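Local coordinates for protein cytochrome P450 (Zobellia galactanivorans, PDB 6G5O) that belongs to the cytochrome P450 family of haem-thiolate proteins and binds protoporphyrin IX containing iron within its mainly helical fold, at residues A[104-109]-A[134-139]; A[223-228]-A[337-342]; A[256-261]-A[321-326]. All coordinates share one frame; numbering follows the deposited sequence.

Interaction 1: residues A[104-109]-A[134-139]; sequences TAQISE and ALTLLL
Gln-106 reaches across to Ala-134, Thr-136 and Leu-137, and its terminal amide does nearly all the work of this contact. At the polar end, the chain is extended beyond CG (chi2 178°), which carries the amide from its own helix to the start of 134-139. There Gln-106 OE1 sits 3.3 Å from Ala-134 N, but the angle is too poor for a hydrogen bond. NE2 does better: it bonds to the carbonyl oxygen of Arg-133, one residue before the segment. Thr-136 OG1 also bonds to Arg-133 O, so two side chains, one from each helix, converge on that acceptor. The Thr-136 hydroxyl oxygen OG1 itself stays 3.8 Å from Gln-106 NE2.

The two helices, 97-117 and 122-139, run antiparallel: the axes of the short segments make 171° and approach to 11.1 Å. In the P450 fold they correspond to the D and E helices, two members of the four-helix bundle completed by the I-helix and the L-helix. At this spacing the backbones are well apart, and a long side chain is needed to bridge them.

The remaining touches are van der Waals contacts from Leu-137, which comes at Gln-106 from the opposite direction. Leu-137 CG lies 3.8 Å from Gln-106 NE2, while Leu-137 CD1 lies 4.1 Å from Gln-106 CD, so the isobutyl group packs against the amide end. Leu-137 and Ala-134 also rest on Leu-103, one turn back along helix 97-117. Near the other end of 134-139, Arg-93 bonds to the carbonyl oxygens of Leu-137 and Leu-138, and Leu-138 itself touches the haem.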
loop_
_atom_site.group_PDB
_atom_site.type_symbol
_atom_site.label_atom_id
_atom_site.label_comp_id
_atom_site.label_asym_id
_atom_site.label_seq_id
_atom_site.Cartn_x
_atom_site.Cartn_y
_atom_site.Cartn_z
ATOM N N THR A 104 0.968 -14.935 12.803
ATOM C CA THR A 104 2.248 -15.195 13.470
ATOM C C THR A 104 2.789 -16.546 13.036
ATOM O O THR A 104 3.946 -16.639 12.634
ATOM C CB THR A 104 2.119 -15.108 15.000
ATOM O OG1 THR A 104 1.626 -13.798 15.330
ATOM C CG2 THR A 104 3.483 -15.347 15.695
ATOM N N ALA A 105 1.915 -17.558 13.034
ATOM C CA ALA A 105 2.297 -18.903 12.568
ATOM C C ALA A 105 2.774 -18.926 11.102
ATOM O O ALA A 105 3.824 -19.499 10.819
ATOM C CB ALA A 105 1.169 -19.895 12.798
ATOM N N GLN A 106 2.067 -18.246 10.195
ATOM C CA GLN A 106 2.527 -18.131 8.786
ATOM C C GLN A 106 3.891 -17.473 8.675
ATOM O O GLN A 106 4.724 -17.879 7.859
ATOM C CB GLN A 106 1.543 -17.346 7.873
ATOM C CG GLN A 106 0.123 -17.915 7.707
ATOM C CD GLN A 106 -0.749 -17.004 6.830
ATOM O OE1 GLN A 106 -0.313 -15.937 6.417
ATOM N NE2 GLN A 106 -1.935 -17.458 6.479
ATOM N N ILE A 107 4.110 -16.419 9.453
ATOM C CA ILE A 107 5.300 -15.623 9.249
ATOM C C ILE A 107 6.515 -16.335 9.920
ATOM O O ILE A 107 7.637 -16.338 9.387
ATOM C CB ILE A 107 5.084 -14.182 9.728
ATOM C CG1 ILE A 107 4.192 -13.435 8.725
ATOM C CG2 ILE A 107 6.415 -13.431 9.896
ATOM C CD1 ILE A 107 3.887 -12.009 9.115
ATOM N N SER A 108 6.268 -16.926 11.071
ATOM C CA SER A 108 7.218 -17.800 11.703
ATOM C C SER A 108 7.694 -18.925 10.742
ATOM O O SER A 108 8.899 -19.078 10.499
ATOM C CB SER A 108 6.570 -18.397 12.952
ATOM O OG SER A 108 7.510 -19.193 13.634
ATOM N N GLU A 109 6.732 -19.647 10.153
ATOM C CA GLU A 109 7.011 -20.694 9.159
ATOM C C GLU A 109 7.913 -20.246 7.999
ATOM O O GLU A 109 8.916 -20.905 7.683
ATOM C CB GLU A 109 5.714 -21.280 8.594
ATOM C CG GLU A 109 5.767 -21.577 7.080
ATOM C CD GLU A 109 5.181 -22.926 6.672
ATOM O OE1 GLU A 109 3.940 -23.089 6.766
ATOM O OE2 GLU A 109 5.984 -23.801 6.241
ATOM N N ALA A 134 -1.010 -14.138 3.785
ATOM C CA ALA A 134 -1.703 -13.261 4.725
ATOM C C ALA A 134 -3.066 -12.828 4.167
ATOM O O ALA A 134 -3.985 -12.601 4.914
ATOM C CB ALA A 134 -0.860 -12.066 5.031
ATOM N N LEU A 135 -3.198 -12.774 2.854
ATOM C CA LEU A 135 -4.451 -12.309 2.225
ATOM C C LEU A 135 -5.592 -13.325 2.371
ATOM O O LEU A 135 -6.769 -12.924 2.367
ATOM C CB LEU A 135 -4.221 -11.948 0.776
ATOM C CG LEU A 135 -5.401 -11.306 0.000
ATOM C CD1 LEU A 135 -5.834 -10.008 0.670
ATOM C CD2 LEU A 135 -5.085 -11.070 -1.469
ATOM N N THR A 136 -5.263 -14.622 2.569
ATOM C CA THR A 136 -6.269 -15.647 2.810
ATOM C C THR A 136 -7.015 -15.418 4.136
ATOM O O THR A 136 -8.249 -15.744 4.258
ATOM C CB THR A 136 -5.670 -17.063 2.827
ATOM O OG1 THR A 136 -4.679 -17.155 3.865
ATOM C CG2 THR A 136 -5.019 -17.383 1.469
ATOM N N LEU A 137 -6.296 -14.860 5.115
ATOM C CA LEU A 137 -6.909 -14.479 6.395
ATOM C C LEU A 137 -7.853 -13.291 6.266
ATOM O O LEU A 137 -8.919 -13.300 6.846
ATOM C CB LEU A 137 -5.867 -14.131 7.471
ATOM C CG LEU A 137 -4.764 -15.190 7.683
ATOM C CD1 LEU A 137 -3.703 -14.742 8.667
ATOM C CD2 LEU A 137 -5.378 -16.511 8.126
ATOM N N LEU A 138 -7.445 -12.263 5.559
ATOM C CA LEU A 138 -8.303 -11.089 5.387
ATOM C C LEU A 138 -9.585 -11.458 4.628
ATOM O O LEU A 138 -10.672 -11.023 5.001
ATOM C CB LEU A 138 -7.573 -9.964 4.641
ATOM C CG LEU A 138 -8.286 -8.613 4.577
ATOM C CD1 LEU A 138 -8.333 -7.897 5.931
ATOM C CD2 LEU A 138 -7.657 -7.717 3.527
ATOM N N LEU A 139 -9.423 -12.256 3.582
ATOM C CA LEU A 139 -10.519 -12.685 2.750
ATOM C C LEU A 139 -11.314 -13.864 3.340
ATOM O O LEU A 139 -12.455 -14.099 2.930
ATOM C CB LEU A 139 -10.008 -13.030 1.370
ATOM C CG LEU A 139 -10.029 -11.954 0.300
ATOM C CD1 LEU A 139 -9.434 -10.693 0.833
ATOM C CD2 LEU A 139 -9.277 -12.454 -0.926
#

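Interaction 2: residues A[223-228]-A[337-342]. With HEM (protoporphyrin IX containing Fe), chain C.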
loop_
_atom_site.group_PDB
_atom_site.type_symbol
_atom_site.label_atom_id
_atom_site.label_comp_id
_atom_site.label_asym_id
_atom_site.label_seq_id
_atom_site.Cartn_x
_atom_site.Cartn_y
_atom_site.Cartn_z
ATOM N N ASP A 223 1.348 -4.847 -4.443
ATOM C CA ASP A 223 2.671 -4.225 -4.569
ATOM C C ASP A 223 3.086 -3.440 -3.328
ATOM O O ASP A 223 4.255 -3.488 -2.902
ATOM C CB ASP A 223 2.678 -3.249 -5.738
ATOM C CG ASP A 223 2.721 -3.952 -7.098
ATOM O OD1 ASP A 223 2.837 -5.214 -7.118
ATOM O OD2 ASP A 223 2.638 -3.223 -8.132
ATOM N N THR A 224 2.133 -2.683 -2.772
ATOM C CA THR A 224 2.405 -1.942 -1.543
ATOM C C THR A 224 2.975 -2.849 -0.415
ATOM O O THR A 224 4.018 -2.560 0.151
ATOM C CB THR A 224 1.144 -1.247 -1.047
ATOM O OG1 THR A 224 0.099 -2.206 -0.910
ATOM C CG2 THR A 224 0.685 -0.151 -1.976
ATOM N N VAL A 225 2.281 -3.922 -0.090
ATOM C CA VAL A 225 2.768 -4.843 0.942
ATOM C C VAL A 225 4.074 -5.544 0.527
ATOM O O VAL A 225 4.971 -5.729 1.363
ATOM C CB VAL A 225 1.698 -5.899 1.330
ATOM C CG1 VAL A 225 2.268 -7.023 2.188
ATOM C CG2 VAL A 225 0.501 -5.255 2.032
ATOM N N ILE A 226 4.170 -5.946 -0.746
ATOM C CA ILE A 226 5.375 -6.642 -1.208
ATOM C C ILE A 226 6.621 -5.726 -1.063
ATOM O O ILE A 226 7.679 -6.170 -0.602
ATOM C CB ILE A 226 5.237 -7.178 -2.646
ATOM C CG1 ILE A 226 4.260 -8.343 -2.689
ATOM C CG2 ILE A 226 6.572 -7.730 -3.143
ATOM C CD1 ILE A 226 3.838 -8.747 -4.091
ATOM N N ASN A 227 6.463 -4.463 -1.434
ATOM C CA ASN A 227 7.528 -3.462 -1.295
ATOM C C ASN A 227 7.866 -3.094 0.169
ATOM O O ASN A 227 9.048 -3.005 0.530
ATOM C CB ASN A 227 7.204 -2.225 -2.099
ATOM C CG ASN A 227 7.431 -2.438 -3.594
ATOM O OD1 ASN A 227 8.306 -3.254 -3.994
ATOM N ND2 ASN A 227 6.635 -1.740 -4.426
ATOM N N ALA A 228 6.853 -2.919 1.023
ATOM C CA ALA A 228 7.096 -2.685 2.452
ATOM C C ALA A 228 7.880 -3.822 3.085
ATOM O O ALA A 228 8.782 -3.603 3.897
ATOM C CB ALA A 228 5.773 -2.486 3.205
ATOM N N ARG A 337 -0.246 -3.184 8.926
ATOM C CA ARG A 337 0.466 -2.963 10.162
ATOM C C ARG A 337 0.739 -4.248 10.938
ATOM O O ARG A 337 1.802 -4.399 11.541
ATOM C CB ARG A 337 -0.304 -2.017 11.063
ATOM C CG ARG A 337 -0.190 -0.573 10.655
ATOM C CD ARG A 337 -1.221 0.242 11.430
ATOM N NE ARG A 337 -1.022 1.646 11.186
ATOM C CZ ARG A 337 -1.988 2.536 10.983
ATOM N NH1 ARG A 337 -3.270 2.198 10.993
ATOM N NH2 ARG A 337 -1.632 3.781 10.741
ATOM N N GLN A 338 -0.224 -5.155 10.957
ATOM C CA GLN A 338 -0.015 -6.407 11.659
ATOM C C GLN A 338 1.044 -7.271 10.974
ATOM O O GLN A 338 1.883 -7.933 11.654
ATOM C CB GLN A 338 -1.287 -7.196 11.792
ATOM C CG GLN A 338 -2.447 -6.585 12.545
ATOM C CD GLN A 338 -2.066 -5.610 13.612
ATOM O OE1 GLN A 338 -1.311 -5.931 14.516
ATOM N NE2 GLN A 338 -2.619 -4.383 13.513
ATOM N N ILE A 339 1.014 -7.271 9.641
ATOM C CA ILE A 339 2.026 -7.992 8.881
ATOM C C ILE A 339 3.409 -7.512 9.304
ATOM O O ILE A 339 4.276 -8.299 9.643
ATOM C CB ILE A 339 1.877 -7.745 7.362
ATOM C CG1 ILE A 339 0.797 -8.675 6.787
ATOM C CG2 ILE A 339 3.171 -8.025 6.635
ATOM C CD1 ILE A 339 0.405 -8.353 5.373
ATOM N N LEU A 340 3.595 -6.204 9.267
ATOM C CA LEU A 340 4.883 -5.614 9.521
ATOM C C LEU A 340 5.338 -5.668 10.986
ATOM O O LEU A 340 6.553 -5.878 11.212
ATOM C CB LEU A 340 4.895 -4.178 8.984
ATOM C CG LEU A 340 4.764 -4.074 7.474
ATOM C CD1 LEU A 340 4.528 -2.642 7.043
ATOM C CD2 LEU A 340 6.021 -4.631 6.785
ATOM N N LYS A 341 4.411 -5.509 11.960
ATOM C CA LYS A 341 4.787 -5.630 13.389
ATOM C C LYS A 341 5.288 -7.057 13.664
ATOM O O LYS A 341 6.362 -7.248 14.318
ATOM C CB LYS A 341 3.678 -5.230 14.379
ATOM N N ILE A 342 4.529 -8.042 13.165
ATOM C CA ILE A 342 4.868 -9.456 13.334
ATOM C C ILE A 342 6.143 -9.868 12.585
ATOM O O ILE A 342 6.976 -10.572 13.146
ATOM C CB ILE A 342 3.702 -10.381 12.947
ATOM C CG1 ILE A 342 2.534 -10.161 13.915
ATOM C CG2 ILE A 342 4.109 -11.870 13.004
ATOM C CD1 ILE A 342 1.258 -10.829 13.427
HETATM C CHA HEM C . -6.301 3.517 0.184
HETATM C CHB HEM C . -1.545 3.086 0.908
HETATM C CHC HEM C . -2.084 -1.602 1.871
HETATM C CHD HEM C . -6.677 -1.311 0.554
HETATM C C1A HEM C . -4.961 3.802 0.323
HETATM C C2A HEM C . -4.381 5.094 0.166
HETATM C C3A HEM C . -3.081 4.955 0.379
HETATM C C4A HEM C . -2.798 3.598 0.652
HETATM C CMA HEM C . -2.105 6.084 0.333
HETATM C CAA HEM C . -5.067 6.428 -0.126
HETATM C CBA HEM C . -5.464 6.491 -1.593
HETATM C CGA HEM C . -6.237 7.755 -1.899
HETATM O O1A HEM C . -6.970 7.778 -2.883
HETATM O O2A HEM C . -6.181 8.776 -1.190
HETATM C C1B HEM C . -1.285 1.771 1.234
HETATM C C2B HEM C . -0.012 1.351 1.670
HETATM C C3B HEM C . -0.131 0.006 1.931
HETATM C C4B HEM C . -1.561 -0.333 1.647
HETATM C CMB HEM C . 1.222 2.198 1.758
HETATM C CAB HEM C . 0.797 -0.996 2.449
HETATM C CBB HEM C . 1.983 -0.751 2.970
HETATM C C1C HEM C . -3.382 -1.951 1.607
HETATM C C2C HEM C . -3.885 -3.251 1.627
HETATM C C3C HEM C . -5.186 -3.185 1.196
HETATM C C4C HEM C . -5.456 -1.815 0.946
HETATM C CMC HEM C . -3.157 -4.490 2.047
HETATM C CAC HEM C . -6.162 -4.277 1.075
HETATM C CBC HEM C . -5.974 -5.568 1.330
HETATM C C1D HEM C . -6.937 0.061 0.408
HETATM C C2D HEM C . -8.288 0.568 0.112
HETATM C C3D HEM C . -8.208 1.906 0.028
HETATM C C4D HEM C . -6.785 2.210 0.219
HETATM C CMD HEM C . -9.507 -0.283 0.001
HETATM C CAD HEM C . -9.347 2.868 -0.255
HETATM C CBD HEM C . -9.964 3.547 0.979
HETATM C CGD HEM C . -11.153 4.439 0.573
HETATM O O1D HEM C . -11.342 4.763 -0.652
HETATM O O2D HEM C . -11.993 4.885 1.428
HETATM N NA HEM C . -3.961 2.878 0.578
HETATM N NB HEM C . -2.156 0.760 1.224
HETATM N NC HEM C . -4.320 -1.086 1.168
HETATM N ND HEM C . -6.098 1.083 0.467
HETATM FE FE HEM C . -4.226 0.952 0.835
HETATM O O HOH W 1 -3.558 0.751 -1.305
#
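Segments 223-228 and 337-342 face each other at two places along their backbones, with CA atoms 8.6 Å apart for Val-225 and Ile-339 and 8.0 Å apart for Ala-228 and Leu-340. Both are helical, and in the P450 fold they belong to the I-helix and the L-helix, neighbours in the central four-helix bundle beside the haem. Asp-223 and Thr-224 match the acid-threonine pair of the family's I-helix.

The side chains that meet are all buried and all apolar. Val-225 and Ile-339 cross at about a right angle, end methyl against branch: Ile-339 CD1 comes to 3.9 Å from Val-225 CG1. With CG1 anti to the backbone N (chi1 169°), Val-225 turns that methyl to the L-helix and leaves CG2 for the porphyrin. Leu-340 lays its forked end on Ala-228, CD1 being 4.0 Å from Ala-228 CB and CD2 lying 4.1 Å from Ala-228 O. Beyond the pair, Ile-339 packs on Leu-130 and Ala-134 of helix 122-139, and Leu-340 on Val-257 and Ile-261 of helix 253-264.

Helix 223-238 also meets the haem. Thr-224 lies on the same face of the porphyrin as the water bound to iron at 2.2 Å, and its OG1 bonds back to Gly-220 O. Thr-224 CB stands 3.5 Å from haem C3B, and Val-225 CG2 lies 3.7 Å from the haem methyl carbon CMC.

Interaction 3: residues A[256-261]-A[321-326]; sequences AVEEMI and VGFGFS. With HEM (protoporphyrin IX containing Fe), chain C.
The haem pocket on its cysteine side is where Ile-261 and Glu-258 meet Phe-323 and Gly-322. Ile-261 puts CG2 over one face of the Phe-323 ring, a CH-pi contact 4.1 Å from the ring centroid and 17° off the normal, displaced toward the rim. Its other branch follows, with Ile-261 CG1 3.7 Å from Phe-323 CZ and CD1 running on to the haem vinyl carbon CBB. Gly-322 has no side chain, which lets Ile-261 CG2 come to 3.8 Å from Gly-322 CA.

Loop 321-326 opens the P450 cysteine signature, in which Cys-330 is probably the thiolate ligand of iron; a type I turn from Val-321 to Gly-324 shapes its start. Helix 253-264 corresponds to helix K, whose Glu-259 and Arg-262 form the family's ExxR pair, joined by Arg-315.

Glu-258 comes at the edge of the ring, near its plane, where Glu-258 OE1 is 4.0 Å from Phe-323 CE2; a bend at chi2 (-52°) brings it there. Its stronger partners lie elsewhere: OE2 makes a salt bridge to Arg-337, OE1 a hydrogen bond to His-320. Phe-323 CD1 approaches haem C2B obliquely at 3.8 Å, and Gly-324 N lies 3.4 Å from the haem methyl carbon CMA.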
loop_
_atom_site.group_PDB
_atom_site.type_symbol
_atom_site.label_atom_id
_atom_site.label_comp_id
_atom_site.label_asym_id
_atom_site.label_seq_id
_atom_site.Cartn_x
_atom_site.Cartn_y
_atom_site.Cartn_z
ATOM N N ALA A 256 8.201 1.915 14.905
ATOM C CA ALA A 256 9.084 1.497 13.807
ATOM C C ALA A 256 8.281 1.168 12.559
ATOM O O ALA A 256 8.708 1.458 11.477
ATOM C CB ALA A 256 9.891 0.281 14.196
ATOM N N VAL A 257 7.122 0.557 12.710
ATOM C CA VAL A 257 6.335 0.222 11.519
ATOM C C VAL A 257 5.857 1.489 10.847
ATOM O O VAL A 257 5.956 1.611 9.621
ATOM C CB VAL A 257 5.164 -0.762 11.823
ATOM C CG1 VAL A 257 4.170 -0.817 10.659
ATOM C CG2 VAL A 257 5.707 -2.165 12.077
ATOM N N GLU A 258 5.379 2.448 11.643
ATOM C CA GLU A 258 4.870 3.699 11.085
ATOM C C GLU A 258 6.014 4.484 10.456
ATOM O O GLU A 258 5.827 5.229 9.478
ATOM C CB GLU A 258 4.182 4.573 12.141
ATOM C CG GLU A 258 2.904 3.988 12.697
ATOM C CD GLU A 258 1.880 3.555 11.628
ATOM O OE1 GLU A 258 1.501 4.359 10.743
ATOM O OE2 GLU A 258 1.428 2.386 11.707
ATOM N N GLU A 259 7.202 4.367 11.043
ATOM C CA GLU A 259 8.317 5.101 10.505
ATOM C C GLU A 259 8.754 4.497 9.171
ATOM O O GLU A 259 9.156 5.215 8.257
ATOM C CB GLU A 259 9.490 5.137 11.515
ATOM C CG GLU A 259 10.792 5.714 10.973
ATOM C CD GLU A 259 10.748 7.177 10.681
ATOM O OE1 GLU A 259 9.646 7.784 10.666
ATOM O OE2 GLU A 259 11.834 7.757 10.494
ATOM N N MET A 260 8.705 3.176 9.073
ATOM C CA MET A 260 8.955 2.519 7.809
ATOM C C MET A 260 7.908 2.877 6.733
ATOM O O MET A 260 8.267 3.131 5.604
ATOM C CB MET A 260 9.083 1.044 8.036
ATOM C CG MET A 260 10.438 0.763 8.664
ATOM S SD MET A 260 10.784 -0.970 8.737
ATOM C CE MET A 260 12.139 -0.943 9.942
ATOM N N ILE A 261 6.644 2.958 7.087
ATOM C CA ILE A 261 5.670 3.403 6.106
ATOM C C ILE A 261 5.952 4.821 5.625
ATOM O O ILE A 261 5.815 5.113 4.465
ATOM C CB ILE A 261 4.222 3.289 6.634
ATOM C CG1 ILE A 261 3.857 1.811 6.863
ATOM C CG2 ILE A 261 3.247 3.938 5.668
ATOM C CD1 ILE A 261 4.107 0.908 5.675
ATOM N N VAL A 321 1.666 10.561 5.894
ATOM C CA VAL A 321 0.531 10.328 5.038
ATOM C C VAL A 321 0.770 9.131 4.092
ATOM O O VAL A 321 0.154 9.047 3.038
ATOM C CB VAL A 321 0.188 11.625 4.251
ATOM C CG1 VAL A 321 -0.437 12.645 5.157
ATOM C CG2 VAL A 321 1.416 12.227 3.620
ATOM N N GLY A 322 1.659 8.213 4.484
ATOM C CA GLY A 322 1.849 6.932 3.808
ATOM C C GLY A 322 0.600 6.100 3.557
ATOM O O GLY A 322 0.547 5.408 2.544
ATOM N N PHE A 323 -0.409 6.213 4.439
ATOM C CA PHE A 323 -1.707 5.542 4.323
ATOM C C PHE A 323 -2.793 6.557 3.956
ATOM O O PHE A 323 -3.970 6.345 4.241
ATOM C CB PHE A 323 -2.140 4.817 5.637
ATOM C CG PHE A 323 -1.306 3.602 5.987
ATOM C CD1 PHE A 323 -1.209 2.532 5.118
ATOM C CD2 PHE A 323 -0.625 3.517 7.195
ATOM C CE1 PHE A 323 -0.442 1.428 5.436
ATOM C CE2 PHE A 323 0.142 2.394 7.530
ATOM C CZ PHE A 323 0.227 1.349 6.643
ATOM N N GLY A 324 -2.413 7.652 3.346
ATOM C CA GLY A 324 -3.391 8.639 2.919
ATOM C C GLY A 324 -3.749 9.596 4.035
ATOM O O GLY A 324 -3.065 9.648 5.062
ATOM N N PHE A 325 -4.806 10.344 3.817
ATOM C CA PHE A 325 -5.266 11.343 4.771
ATOM C C PHE A 325 -6.740 11.609 4.525
ATOM O O PHE A 325 -7.183 11.634 3.383
ATOM C CB PHE A 325 -4.472 12.671 4.655
ATOM C CG PHE A 325 -4.773 13.669 5.756
ATOM C CD1 PHE A 325 -4.396 13.420 7.075
ATOM C CD2 PHE A 325 -5.490 14.851 5.476
ATOM C CE1 PHE A 325 -4.709 14.311 8.102
ATOM C CE2 PHE A 325 -5.809 15.748 6.503
ATOM C CZ PHE A 325 -5.415 15.481 7.814
ATOM N N SER A 326 -7.475 11.786 5.613
ATOM C CA SER A 326 -8.896 12.117 5.619
ATOM C C SER A 326 -9.697 10.990 4.965
ATOM O O SER A 326 -9.402 9.788 5.192
ATOM C CB SER A 326 -9.112 13.498 4.958
ATOM O OG SER A 326 -10.475 13.915 5.016
HETATM C CHA HEM C . -6.301 3.517 0.184
HETATM C CHB HEM C . -1.545 3.086 0.908
HETATM C CHC HEM C . -2.084 -1.602 1.871
HETATM C CHD HEM C . -6.677 -1.311 0.554
HETATM C C1A HEM C . -4.961 3.802 0.323
HETATM C C2A HEM C . -4.381 5.094 0.166
HETATM C C3A HEM C . -3.081 4.955 0.379
HETATM C C4A HEM C . -2.798 3.598 0.652
HETATM C CMA HEM C . -2.105 6.084 0.333
HETATM C CAA HEM C . -5.067 6.428 -0.126
HETATM C CBA HEM C . -5.464 6.491 -1.593
HETATM C CGA HEM C . -6.237 7.755 -1.899
HETATM O O1A HEM C . -6.970 7.778 -2.883
HETATM O O2A HEM C . -6.181 8.776 -1.190
HETATM C C1B HEM C . -1.285 1.771 1.234
HETATM C C2B HEM C . -0.012 1.351 1.670
HETATM C C3B HEM C . -0.131 0.006 1.931
HETATM C C4B HEM C . -1.561 -0.333 1.647
HETATM C CMB HEM C . 1.222 2.198 1.758
HETATM C CAB HEM C . 0.797 -0.996 2.449
HETATM C CBB HEM C . 1.983 -0.751 2.970
HETATM C C1C HEM C . -3.382 -1.951 1.607
HETATM C C2C HEM C . -3.885 -3.251 1.627
HETATM C C3C HEM C . -5.186 -3.185 1.196
HETATM C C4C HEM C . -5.456 -1.815 0.946
HETATM C CMC HEM C . -3.157 -4.490 2.047
HETATM C CAC HEM C . -6.162 -4.277 1.075
HETATM C CBC HEM C . -5.974 -5.568 1.330
HETATM C C1D HEM C . -6.937 0.061 0.408
HETATM C C2D HEM C . -8.288 0.568 0.112
HETATM C C3D HEM C . -8.208 1.906 0.028
HETATM C C4D HEM C . -6.785 2.210 0.219
HETATM C CMD HEM C . -9.507 -0.283 0.001
HETATM C CAD HEM C . -9.347 2.868 -0.255
HETATM C CBD HEM C . -9.964 3.547 0.979
HETATM C CGD HEM C . -11.153 4.439 0.573
HETATM O O1D HEM C . -11.342 4.763 -0.652
HETATM O O2D HEM C . -11.993 4.885 1.428
HETATM N NA HEM C . -3.961 2.878 0.578
HETATM N NB HEM C . -2.156 0.760 1.224
HETATM N NC HEM C . -4.320 -1.086 1.168
HETATM N ND HEM C . -6.098 1.083 0.467
HETATM FE FE HEM C . -4.226 0.952 0.835
HETATM O O HOH W 1 -3.558 0.751 -1.305
#

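How the interactions relate
Interactions 2 and 3 are buried, 2 lying nearest the centre of the chain and touching both others; interaction 1 is farther out and partly buried. Interaction 1 relies on a polar amide, whereas interaction 2 is aliphatic and interaction 3 sets an aliphatic side chain on an aromatic ring. Helix 333-350 is the common element: Ile-342 CG2 packs 3.9 Å from Ile-107 CD1 on the side of interaction 1, and Lys-341 N lies 3.6 Å from Val-257 CG2 on the side of interaction 3. Interactions 2 and 3 both border the haem, and 3 is nested in the chain loop that 2 closes. Interactions 1 and 3 do not touch.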